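Side-chain contacts in acetyltransferase of GNAT family (Staphylococcus aureus subsp. aureus Mu50, PDB 3D8P), which probably transfers an acetyl group from acetyl-coenzyme A to an acceptor substrate, as other GNAT-family acetyltransferases do: residues 125-130 / 153-158; 11-16 / 55-60; 70-73 / 79-82. One frame throughout, in Å; residues are numbered along the deposited sequence.

Contact 1 (125-130 / 153-158); sequences SAQYFY and DNRFYY. With EDO (1,2-ethanediol), chain F.
Tyr130 OH, on helix 124-132, shares a 3.1 Å hydrogen bond with O2 of a 1,2-ethanediol lying at the ring edge; either oxygen could be the donor. Thr119 OG1 and Met84 O also bond this diol, which is probably from the crystallisation liquor; its place is consistent with the cleft between the two parallel strands that in GNAT folds splay apart around acetyl-coenzyme A. One turn earlier on the helix, Gln127 lies across the phenol of Tyr157, its amide plane 47° from the ring, and its CB is 3.6 Å from Tyr157 OH. Gln127 NE2 as modelled is 2.6 Å from Tyr157 OH; with the amide turned back, this may be a hydrogen bond. A bend at chi2 (-65°) turns the amide toward strand 155-160, and the amide end rests over one face of the Arg155 guanidinium, whose NH2 is 3.2 Å from Tyr157 OH. Arg155 itself is salt-bridged to Asp121 and Glu137. Asn154 and Arg155 together face Thr119 in a classic beta bulge where strand 155-160 begins beside strand 114-119. A polar cluster of amide, phenol and guanidinium thus meets between helix and strand, and the two carboxylates probably balance the arginine charge.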
loop_
_atom_site.group_PDB
_atom_site.type_symbol
_atom_site.label_atom_id
_atom_site.label_comp_id
_atom_site.label_asym_id
_atom_site.label_seq_id
_atom_site.Cartn_x
_atom_site.Cartn_y
_atom_site.Cartn_z
ATOM N N SER A 125 6.977 11.025 6.679
ATOM C CA SER A 125 5.569 11.358 6.819
ATOM C C SER A 125 4.670 10.119 6.915
ATOM O O SER A 125 3.715 10.104 7.670
ATOM C CB SER A 125 5.141 12.242 5.649
ATOM O OG SER A 125 3.732 12.376 5.605
ATOM N N ALA A 126 4.969 9.092 6.128
ATOM C CA ALA A 126 4.188 7.859 6.148
ATOM C C ALA A 126 4.169 7.202 7.528
ATOM O O ALA A 126 3.176 6.585 7.887
ATOM C CB ALA A 126 4.702 6.871 5.106
ATOM N N GLN A 127 5.251 7.336 8.296
ATOM C CA GLN A 127 5.352 6.745 9.658
ATOM C C GLN A 127 4.321 7.403 10.565
ATOM O O GLN A 127 3.565 6.731 11.237
ATOM C CB GLN A 127 6.740 6.971 10.313
ATOM C CG GLN A 127 7.996 6.728 9.447
ATOM C CD GLN A 127 8.172 5.290 9.025
ATOM O OE1 GLN A 127 8.452 5.006 7.858
ATOM N NE2 GLN A 127 7.996 4.376 9.957
ATOM N N TYR A 128 4.319 8.733 10.583
ATOM C CA TYR A 128 3.341 9.491 11.343
ATOM C C TYR A 128 1.922 9.184 10.884
ATOM O O TYR A 128 1.014 9.108 11.709
ATOM C CB TYR A 128 3.592 10.979 11.203
ATOM C CG TYR A 128 4.947 11.427 11.689
ATOM C CD1 TYR A 128 5.414 11.078 12.958
ATOM C CD2 TYR A 128 5.746 12.254 10.899
ATOM C CE1 TYR A 128 6.656 11.520 13.418
ATOM C CE2 TYR A 128 6.985 12.709 11.352
ATOM C CZ TYR A 128 7.436 12.336 12.605
ATOM O OH TYR A 128 8.668 12.793 13.038
ATOM N N PHE A 129 1.731 9.017 9.573
ATOM C CA PHE A 129 0.418 8.645 9.042
ATOM C C PHE A 129 -0.067 7.306 9.623
ATOM O O PHE A 129 -1.197 7.201 10.092
ATOM C CB PHE A 129 0.432 8.553 7.504
ATOM C CG PHE A 129 -0.849 8.005 6.926
ATOM C CD1 PHE A 129 -1.953 8.828 6.746
ATOM C CD2 PHE A 129 -0.959 6.663 6.606
ATOM C CE1 PHE A 129 -3.146 8.324 6.237
ATOM C CE2 PHE A 129 -2.144 6.148 6.093
ATOM C CZ PHE A 129 -3.238 6.972 5.906
ATOM N N TYR A 130 0.786 6.289 9.590
ATOM C CA TYR A 130 0.397 4.978 10.120
ATOM C C TYR A 130 0.115 5.068 11.619
ATOM O O TYR A 130 -0.881 4.546 12.072
ATOM C CB TYR A 130 1.455 3.913 9.827
ATOM C CG TYR A 130 1.746 3.731 8.356
ATOM C CD1 TYR A 130 0.728 3.446 7.464
ATOM C CD2 TYR A 130 3.048 3.814 7.859
ATOM C CE1 TYR A 130 0.978 3.263 6.123
ATOM C CE2 TYR A 130 3.302 3.633 6.508
ATOM C CZ TYR A 130 2.249 3.363 5.640
ATOM O OH TYR A 130 2.464 3.174 4.284
ATOM N N ASP A 153 13.118 -2.790 4.160
ATOM C CA ASP A 153 12.299 -2.316 5.276
ATOM C C ASP A 153 13.053 -2.347 6.585
ATOM O O ASP A 153 13.799 -3.283 6.881
ATOM C CB ASP A 153 11.084 -3.179 5.452
ATOM C CG ASP A 153 10.120 -3.024 4.349
ATOM O OD1 ASP A 153 10.130 -1.928 3.754
ATOM O OD2 ASP A 153 9.342 -3.980 4.087
ATOM N N ASN A 154 12.825 -1.323 7.379
ATOM C CA ASN A 154 13.411 -1.252 8.690
ATOM C C ASN A 154 12.436 -0.816 9.767
ATOM O O ASN A 154 12.837 -0.682 10.937
ATOM C CB ASN A 154 14.645 -0.339 8.652
ATOM C CG ASN A 154 14.415 0.942 7.852
ATOM O OD1 ASN A 154 13.577 1.759 8.219
ATOM N ND2 ASN A 154 15.184 1.131 6.773
ATOM N N ARG A 155 11.186 -0.540 9.407
ATOM C CA ARG A 155 10.185 -0.187 10.412
ATOM C C ARG A 155 8.949 -1.015 10.122
ATOM O O ARG A 155 8.522 -1.132 8.950
ATOM C CB ARG A 155 9.840 1.317 10.392
ATOM C CG ARG A 155 11.027 2.307 10.505
ATOM C CD ARG A 155 11.473 2.587 11.907
ATOM N NE ARG A 155 10.437 3.250 12.697
ATOM C CZ ARG A 155 10.328 4.556 12.941
ATOM N NH1 ARG A 155 11.176 5.446 12.434
ATOM N NH2 ARG A 155 9.335 4.974 13.713
ATOM N N PHE A 156 8.370 -1.590 11.174
ATOM C CA PHE A 156 7.233 -2.511 11.040
ATOM C C PHE A 156 6.072 -2.078 11.895
ATOM O O PHE A 156 6.257 -1.571 12.982
ATOM C CB PHE A 156 7.657 -3.954 11.382
ATOM C CG PHE A 156 8.792 -4.427 10.550
ATOM C CD1 PHE A 156 8.560 -4.893 9.249
ATOM C CD2 PHE A 156 10.083 -4.329 11.021
ATOM C CE1 PHE A 156 9.630 -5.279 8.442
ATOM C CE2 PHE A 156 11.157 -4.669 10.217
ATOM C CZ PHE A 156 10.925 -5.180 8.944
ATOM N N TYR A 157 4.873 -2.293 11.392
ATOM C CA TYR A 157 3.680 -1.849 12.055
ATOM C C TYR A 157 2.548 -2.863 11.905
ATOM O O TYR A 157 2.571 -3.717 11.032
ATOM C CB TYR A 157 3.227 -0.493 11.493
ATOM C CG TYR A 157 4.171 0.656 11.695
ATOM C CD1 TYR A 157 5.217 0.882 10.807
ATOM C CD2 TYR A 157 4.011 1.540 12.746
ATOM C CE1 TYR A 157 6.093 1.961 10.972
ATOM C CE2 TYR A 157 4.877 2.637 12.910
ATOM C CZ TYR A 157 5.913 2.827 12.021
ATOM O OH TYR A 157 6.786 3.873 12.168
ATOM N N TYR A 158 1.564 -2.746 12.788
ATOM C CA TYR A 158 0.397 -3.601 12.790
ATOM C C TYR A 158 -0.841 -2.811 13.238
ATOM O O TYR A 158 -0.801 -2.012 14.170
ATOM C CB TYR A 158 0.583 -4.849 13.682
ATOM C CG TYR A 158 -0.675 -5.702 13.795
ATOM C CD1 TYR A 158 -1.004 -6.633 12.823
ATOM C CD2 TYR A 158 -1.534 -5.564 14.891
ATOM C CE1 TYR A 158 -2.184 -7.402 12.930
ATOM C CE2 TYR A 158 -2.691 -6.310 15.007
ATOM C CZ TYR A 158 -3.015 -7.234 14.013
ATOM O OH TYR A 158 -4.154 -7.996 14.146
HETATM C C1 EDO F . 5.495 4.090 1.187
HETATM O O1 EDO F . 4.783 2.967 0.638
HETATM C C2 EDO F . 5.044 4.376 2.608
HETATM O O2 EDO F . 5.450 3.314 3.492
#

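Contact 2 (11-16 / 55-60); sequences RSYKEE and FWLAIN
The chain just ahead of helix 14-28 lies over strand 54-59, with the backbones nearest at Tyr13 and Leu57, whose CA atoms are 9.3 Å apart. In the GNAT fold this places the start of the first helix against one face of the central sheet, on its second strand, next to the edge strand 5-8. Tyr13 carries the whole contact from the helix side. Leu57 approaches its ring from above: CD1 stands 3.8 Å from the ring centroid and 21° off the normal, a CH-pi contact displaced toward the rim, with Tyr13 CG at 3.6 Å from the same methyl. The extended second torsion of Leu57 (chi2 177°) carries CD1 out from the strand to the aromatic face, while CD2 lies at the ring edge of Phe55. Ile59, two residues along on the same side of the strand, meets the far end of the tyrosine at about a right angle. Ile7 of strand 5-8 and Ile65 of strand 65-73 also touch Tyr13, so strands on both flanks of 54-59 help to seat the ring. Trp56 and Ala58 serve the reverse face of the sheet, where they pack on helix 95-109. The phenol hydroxyl is held by the turn after the strand, through a hydrogen bond to Gln63 O; nearby, Glu16 OE2 accepts a bond from Ile65 N. Two methyls of Ile59 border that hydroxyl, CG2 at 3.9 Å and CD1 at 4.0 Å from Tyr13 OH.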
loop_
_atom_site.group_PDB
_atom_site.type_symbol
_atom_site.label_atom_id
_atom_site.label_comp_id
_atom_site.label_asym_id
_atom_site.label_seq_id
_atom_site.Cartn_x
_atom_site.Cartn_y
_atom_site.Cartn_z
ATOM N N ARG A 11 -5.807 -3.431 -15.716
ATOM C CA ARG A 11 -4.571 -3.571 -16.525
ATOM C C ARG A 11 -4.185 -2.380 -17.380
ATOM O O ARG A 11 -3.022 -2.242 -17.747
ATOM C CB ARG A 11 -4.657 -4.793 -17.454
ATOM C CG ARG A 11 -4.700 -6.099 -16.689
ATOM C CD ARG A 11 -4.317 -7.287 -17.567
ATOM N NE ARG A 11 -5.219 -7.491 -18.697
ATOM C CZ ARG A 11 -6.422 -8.064 -18.620
ATOM N NH1 ARG A 11 -6.923 -8.438 -17.450
ATOM N NH2 ARG A 11 -7.145 -8.239 -19.719
ATOM N N SER A 12 -5.150 -1.533 -17.725
ATOM C CA SER A 12 -4.847 -0.354 -18.520
ATOM C C SER A 12 -3.891 0.560 -17.789
ATOM O O SER A 12 -3.142 1.297 -18.418
ATOM C CB SER A 12 -6.125 0.411 -18.902
ATOM O OG SER A 12 -6.873 0.849 -17.781
ATOM N N TYR A 13 -3.896 0.479 -16.454
ATOM C CA TYR A 13 -3.100 1.369 -15.608
ATOM C C TYR A 13 -1.689 0.872 -15.325
ATOM O O TYR A 13 -0.946 1.568 -14.633
ATOM C CB TYR A 13 -3.821 1.608 -14.286
ATOM C CG TYR A 13 -4.941 2.612 -14.315
ATOM C CD1 TYR A 13 -4.672 3.978 -14.347
ATOM C CD2 TYR A 13 -6.271 2.208 -14.268
ATOM C CE1 TYR A 13 -5.694 4.912 -14.346
ATOM C CE2 TYR A 13 -7.308 3.135 -14.267
ATOM C CZ TYR A 13 -7.021 4.486 -14.287
ATOM O OH TYR A 13 -8.063 5.415 -14.307
ATOM N N LYS A 14 -1.310 -0.292 -15.866
ATOM C CA LYS A 14 0.009 -0.887 -15.585
ATOM C C LYS A 14 1.180 0.083 -15.691
ATOM O O LYS A 14 1.922 0.267 -14.735
ATOM C CB LYS A 14 0.308 -2.072 -16.501
ATOM C CG LYS A 14 1.692 -2.671 -16.225
ATOM C CD LYS A 14 1.933 -3.961 -16.981
ATOM C CE LYS A 14 3.364 -4.440 -16.767
ATOM N NZ LYS A 14 3.636 -5.762 -17.427
ATOM N N GLU A 15 1.355 0.687 -16.851
ATOM C CA GLU A 15 2.528 1.530 -17.077
ATOM C C GLU A 15 2.472 2.854 -16.285
ATOM O O GLU A 15 3.494 3.318 -15.759
ATOM C CB GLU A 15 2.745 1.759 -18.586
ATOM C CG GLU A 15 3.133 0.471 -19.356
ATOM C CD GLU A 15 4.431 -0.165 -18.840
ATOM O OE1 GLU A 15 5.255 0.571 -18.275
ATOM O OE2 GLU A 15 4.616 -1.392 -18.963
ATOM N N GLU A 16 1.282 3.442 -16.198
ATOM C CA GLU A 16 1.079 4.639 -15.398
ATOM C C GLU A 16 1.397 4.392 -13.924
ATOM O O GLU A 16 2.069 5.211 -13.292
ATOM C CB GLU A 16 -0.354 5.180 -15.538
ATOM C CG GLU A 16 -0.499 6.586 -14.925
ATOM C CD GLU A 16 -1.916 7.124 -14.912
ATOM O OE1 GLU A 16 -2.779 6.600 -15.631
ATOM O OE2 GLU A 16 -2.164 8.101 -14.184
ATOM N N PHE A 55 -5.960 -4.151 -4.674
ATOM C CA PHE A 55 -5.163 -3.049 -5.178
ATOM C C PHE A 55 -6.130 -1.977 -5.684
ATOM O O PHE A 55 -6.920 -2.201 -6.622
ATOM C CB PHE A 55 -4.123 -3.482 -6.226
ATOM C CG PHE A 55 -2.938 -2.590 -6.250
ATOM C CD1 PHE A 55 -3.057 -1.279 -6.708
ATOM C CD2 PHE A 55 -1.726 -3.004 -5.741
ATOM C CE1 PHE A 55 -1.987 -0.424 -6.706
ATOM C CE2 PHE A 55 -0.643 -2.154 -5.739
ATOM C CZ PHE A 55 -0.768 -0.857 -6.222
ATOM N N TRP A 56 -6.079 -0.825 -5.012
ATOM C CA TRP A 56 -6.968 0.299 -5.269
ATOM C C TRP A 56 -6.179 1.504 -5.755
ATOM O O TRP A 56 -5.013 1.703 -5.379
ATOM C CB TRP A 56 -7.736 0.683 -3.998
ATOM C CG TRP A 56 -8.504 -0.442 -3.361
ATOM C CD1 TRP A 56 -8.148 -1.140 -2.230
ATOM C CD2 TRP A 56 -9.749 -1.006 -3.803
ATOM N NE1 TRP A 56 -9.088 -2.100 -1.953
ATOM C CE2 TRP A 56 -10.083 -2.041 -2.896
ATOM C CE3 TRP A 56 -10.620 -0.731 -4.868
ATOM C CZ2 TRP A 56 -11.246 -2.797 -3.021
ATOM C CZ3 TRP A 56 -11.766 -1.481 -4.999
ATOM C CH2 TRP A 56 -12.066 -2.518 -4.082
ATOM N N LEU A 57 -6.818 2.286 -6.616
ATOM C CA LEU A 57 -6.239 3.519 -7.129
ATOM C C LEU A 57 -7.133 4.679 -6.763
ATOM O O LEU A 57 -8.348 4.606 -6.922
ATOM C CB LEU A 57 -6.134 3.480 -8.657
ATOM C CG LEU A 57 -5.406 2.285 -9.254
ATOM C CD1 LEU A 57 -5.440 2.359 -10.759
ATOM C CD2 LEU A 57 -3.964 2.209 -8.725
ATOM N N ALA A 58 -6.523 5.754 -6.283
ATOM C CA ALA A 58 -7.210 7.024 -6.124
ATOM C C ALA A 58 -6.935 7.742 -7.435
ATOM O O ALA A 58 -5.767 7.849 -7.863
ATOM C CB ALA A 58 -6.668 7.797 -4.954
ATOM N N ILE A 59 -8.007 8.200 -8.089
ATOM C CA ILE A 59 -7.897 8.833 -9.376
ATOM C C ILE A 59 -8.603 10.194 -9.382
ATOM O O ILE A 59 -9.582 10.417 -8.675
ATOM C CB ILE A 59 -8.439 7.900 -10.512
ATOM C CG1 ILE A 59 -9.941 7.627 -10.343
ATOM C CG2 ILE A 59 -7.649 6.574 -10.558
ATOM C CD1 ILE A 59 -10.609 6.943 -11.560
ATOM N N ASN A 60 -8.100 11.101 -10.202
ATOM C CA ASN A 60 -8.681 12.427 -10.301
ATOM C C ASN A 60 -9.764 12.473 -11.395
ATOM O O ASN A 60 -10.185 11.427 -11.912
ATOM C CB ASN A 60 -7.562 13.462 -10.506
ATOM C CG ASN A 60 -6.840 13.316 -11.834
ATOM O OD1 ASN A 60 -7.235 12.538 -12.702
ATOM N ND2 ASN A 60 -5.781 14.103 -12.006
#

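Contact 3 (70-73 / 79-82); sequences GLIR and SALK
A beta hairpin, formed by strands 65-73 and 78-86, brings these segments together as antiparallel neighbours, their axes running 156° apart. Gly70 and Lys82 form one hydrogen-bonded pair, through Gly70 N to Lys82 O at 2.7 Å and Lys82 N to Gly70 O at 2.8 Å. The second of these is nearly straight at the hydrogen (168°). In the next such pair, Ile72 N reaches Ala80 O at 2.7 Å and Ala80 N reaches Ile72 O at 2.8 Å. Ala80 O also receives a CA-H...O contact from Leu71 CA at 3.2 Å. The hairpin lies at the middle of the GNAT sheet, where Leu71, Ser79 and Leu81 point to the side covered by helix 95-109 and also touch Ile115 of the adjacent strand 114-119. With CG anti to the backbone N (chi1 -171°), the Leu71 side chain bends across to Ser79, and its CD1 comes 3.4 Å from Ser79 OG, which is hydrogen-bonded to Gly114 O. The same methyl meets Leu81 CD1 at 4.1 Å. On the reverse face Ile72 CG1 packs against the methyl of Ala80, CG1 to CB 3.6 Å, and both Ile72 and Lys82 touch Tyr48 of helix 44-49.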
loop_
_atom_site.group_PDB
_atom_site.type_symbol
_atom_site.label_atom_id
_atom_site.label_comp_id
_atom_site.label_asym_id
_atom_site.label_seq_id
_atom_site.Cartn_x
_atom_site.Cartn_y
_atom_site.Cartn_z
ATOM N N GLY A 70 -2.006 -1.255 -1.920
ATOM C CA GLY A 70 -2.125 -2.688 -2.129
ATOM C C GLY A 70 -2.230 -3.455 -0.816
ATOM O O GLY A 70 -1.825 -2.972 0.240
ATOM N N LEU A 71 -2.784 -4.656 -0.897
ATOM C CA LEU A 71 -2.863 -5.550 0.237
ATOM C C LEU A 71 -2.632 -6.961 -0.232
ATOM O O LEU A 71 -3.259 -7.418 -1.225
ATOM C CB LEU A 71 -4.241 -5.489 0.921
ATOM C CG LEU A 71 -4.353 -6.246 2.257
ATOM C CD1 LEU A 71 -4.017 -5.362 3.455
ATOM C CD2 LEU A 71 -5.697 -6.867 2.464
ATOM N N ILE A 72 -1.736 -7.668 0.461
ATOM C CA ILE A 72 -1.629 -9.116 0.259
ATOM C C ILE A 72 -2.194 -9.861 1.463
ATOM O O ILE A 72 -2.092 -9.438 2.604
ATOM C CB ILE A 72 -0.197 -9.634 -0.112
ATOM C CG1 ILE A 72 0.816 -9.304 0.966
ATOM C CG2 ILE A 72 0.243 -9.067 -1.481
ATOM C CD1 ILE A 72 2.127 -10.113 0.876
ATOM N N ARG A 73 -2.782 -11.001 1.176
ATOM C CA ARG A 73 -3.315 -11.869 2.172
ATOM C C ARG A 73 -2.241 -12.854 2.672
ATOM O O ARG A 73 -1.563 -13.494 1.885
ATOM C CB ARG A 73 -4.533 -12.589 1.590
ATOM C CG ARG A 73 -5.171 -13.505 2.584
ATOM C CD ARG A 73 -6.646 -13.648 2.389
ATOM N NE ARG A 73 -7.230 -14.133 3.640
ATOM C CZ ARG A 73 -8.514 -14.032 3.967
ATOM N NH1 ARG A 73 -9.372 -13.442 3.141
ATOM N NH2 ARG A 73 -8.934 -14.508 5.138
ATOM N N SER A 79 -2.876 -9.974 6.965
ATOM C CA SER A 79 -2.617 -9.331 5.670
ATOM C C SER A 79 -1.426 -8.395 5.785
ATOM O O SER A 79 -1.018 -8.048 6.902
ATOM C CB SER A 79 -3.836 -8.534 5.241
ATOM O OG SER A 79 -4.077 -7.468 6.141
ATOM N N ALA A 80 -0.868 -8.021 4.634
ATOM C CA ALA A 80 0.207 -7.055 4.544
ATOM C C ALA A 80 -0.135 -5.924 3.567
ATOM O O ALA A 80 -0.529 -6.171 2.406
ATOM C CB ALA A 80 1.490 -7.740 4.130
ATOM N N LEU A 81 0.045 -4.692 4.038
ATOM C CA LEU A 81 -0.155 -3.490 3.223
ATOM C C LEU A 81 1.086 -3.274 2.350
ATOM O O LEU A 81 2.204 -3.470 2.800
ATOM C CB LEU A 81 -0.439 -2.276 4.100
ATOM C CG LEU A 81 -1.215 -1.114 3.499
ATOM C CD1 LEU A 81 -2.692 -1.496 3.270
ATOM C CD2 LEU A 81 -1.140 0.137 4.381
ATOM N N LYS A 82 0.858 -2.929 1.087
ATOM C CA LYS A 82 1.907 -2.710 0.119
ATOM C C LYS A 82 1.647 -1.498 -0.758
ATOM O O LYS A 82 0.503 -1.099 -0.974
ATOM C CB LYS A 82 2.068 -3.931 -0.774
ATOM C CG LYS A 82 2.258 -5.238 0.001
ATOM C CD LYS A 82 3.318 -6.107 -0.598
ATOM C CE LYS A 82 4.678 -5.736 -0.074
ATOM N NZ LYS A 82 4.860 -6.191 1.340
#

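Overall arrangement
From the N terminus, contact 2 closes first: a long loop carrying helices 14-28 and 44-49 and the calcium ligands Asp34, Asp36 and Asp37 returns to the sheet at strand 54-59. Contact 3 follows with the short hairpin closure between strands 65-73 and 78-86. Contact 1 comes last, linking helix 124-132 to strand 155-160 and closing the excursion through strand 136-138 and the unmodelled residues 151-152. The three are in series, neither nested nor crossed, yet all reach one sheet. Phe55 CD2 meets Gly70 CA at 3.6 Å, joining contacts 2 and 3, and Tyr130 CE1 lies 4.2 Å from Leu81 CD2, joining contacts 3 and 1. Contacts 1 and 2 stay about 11 Å apart at their nearest atoms.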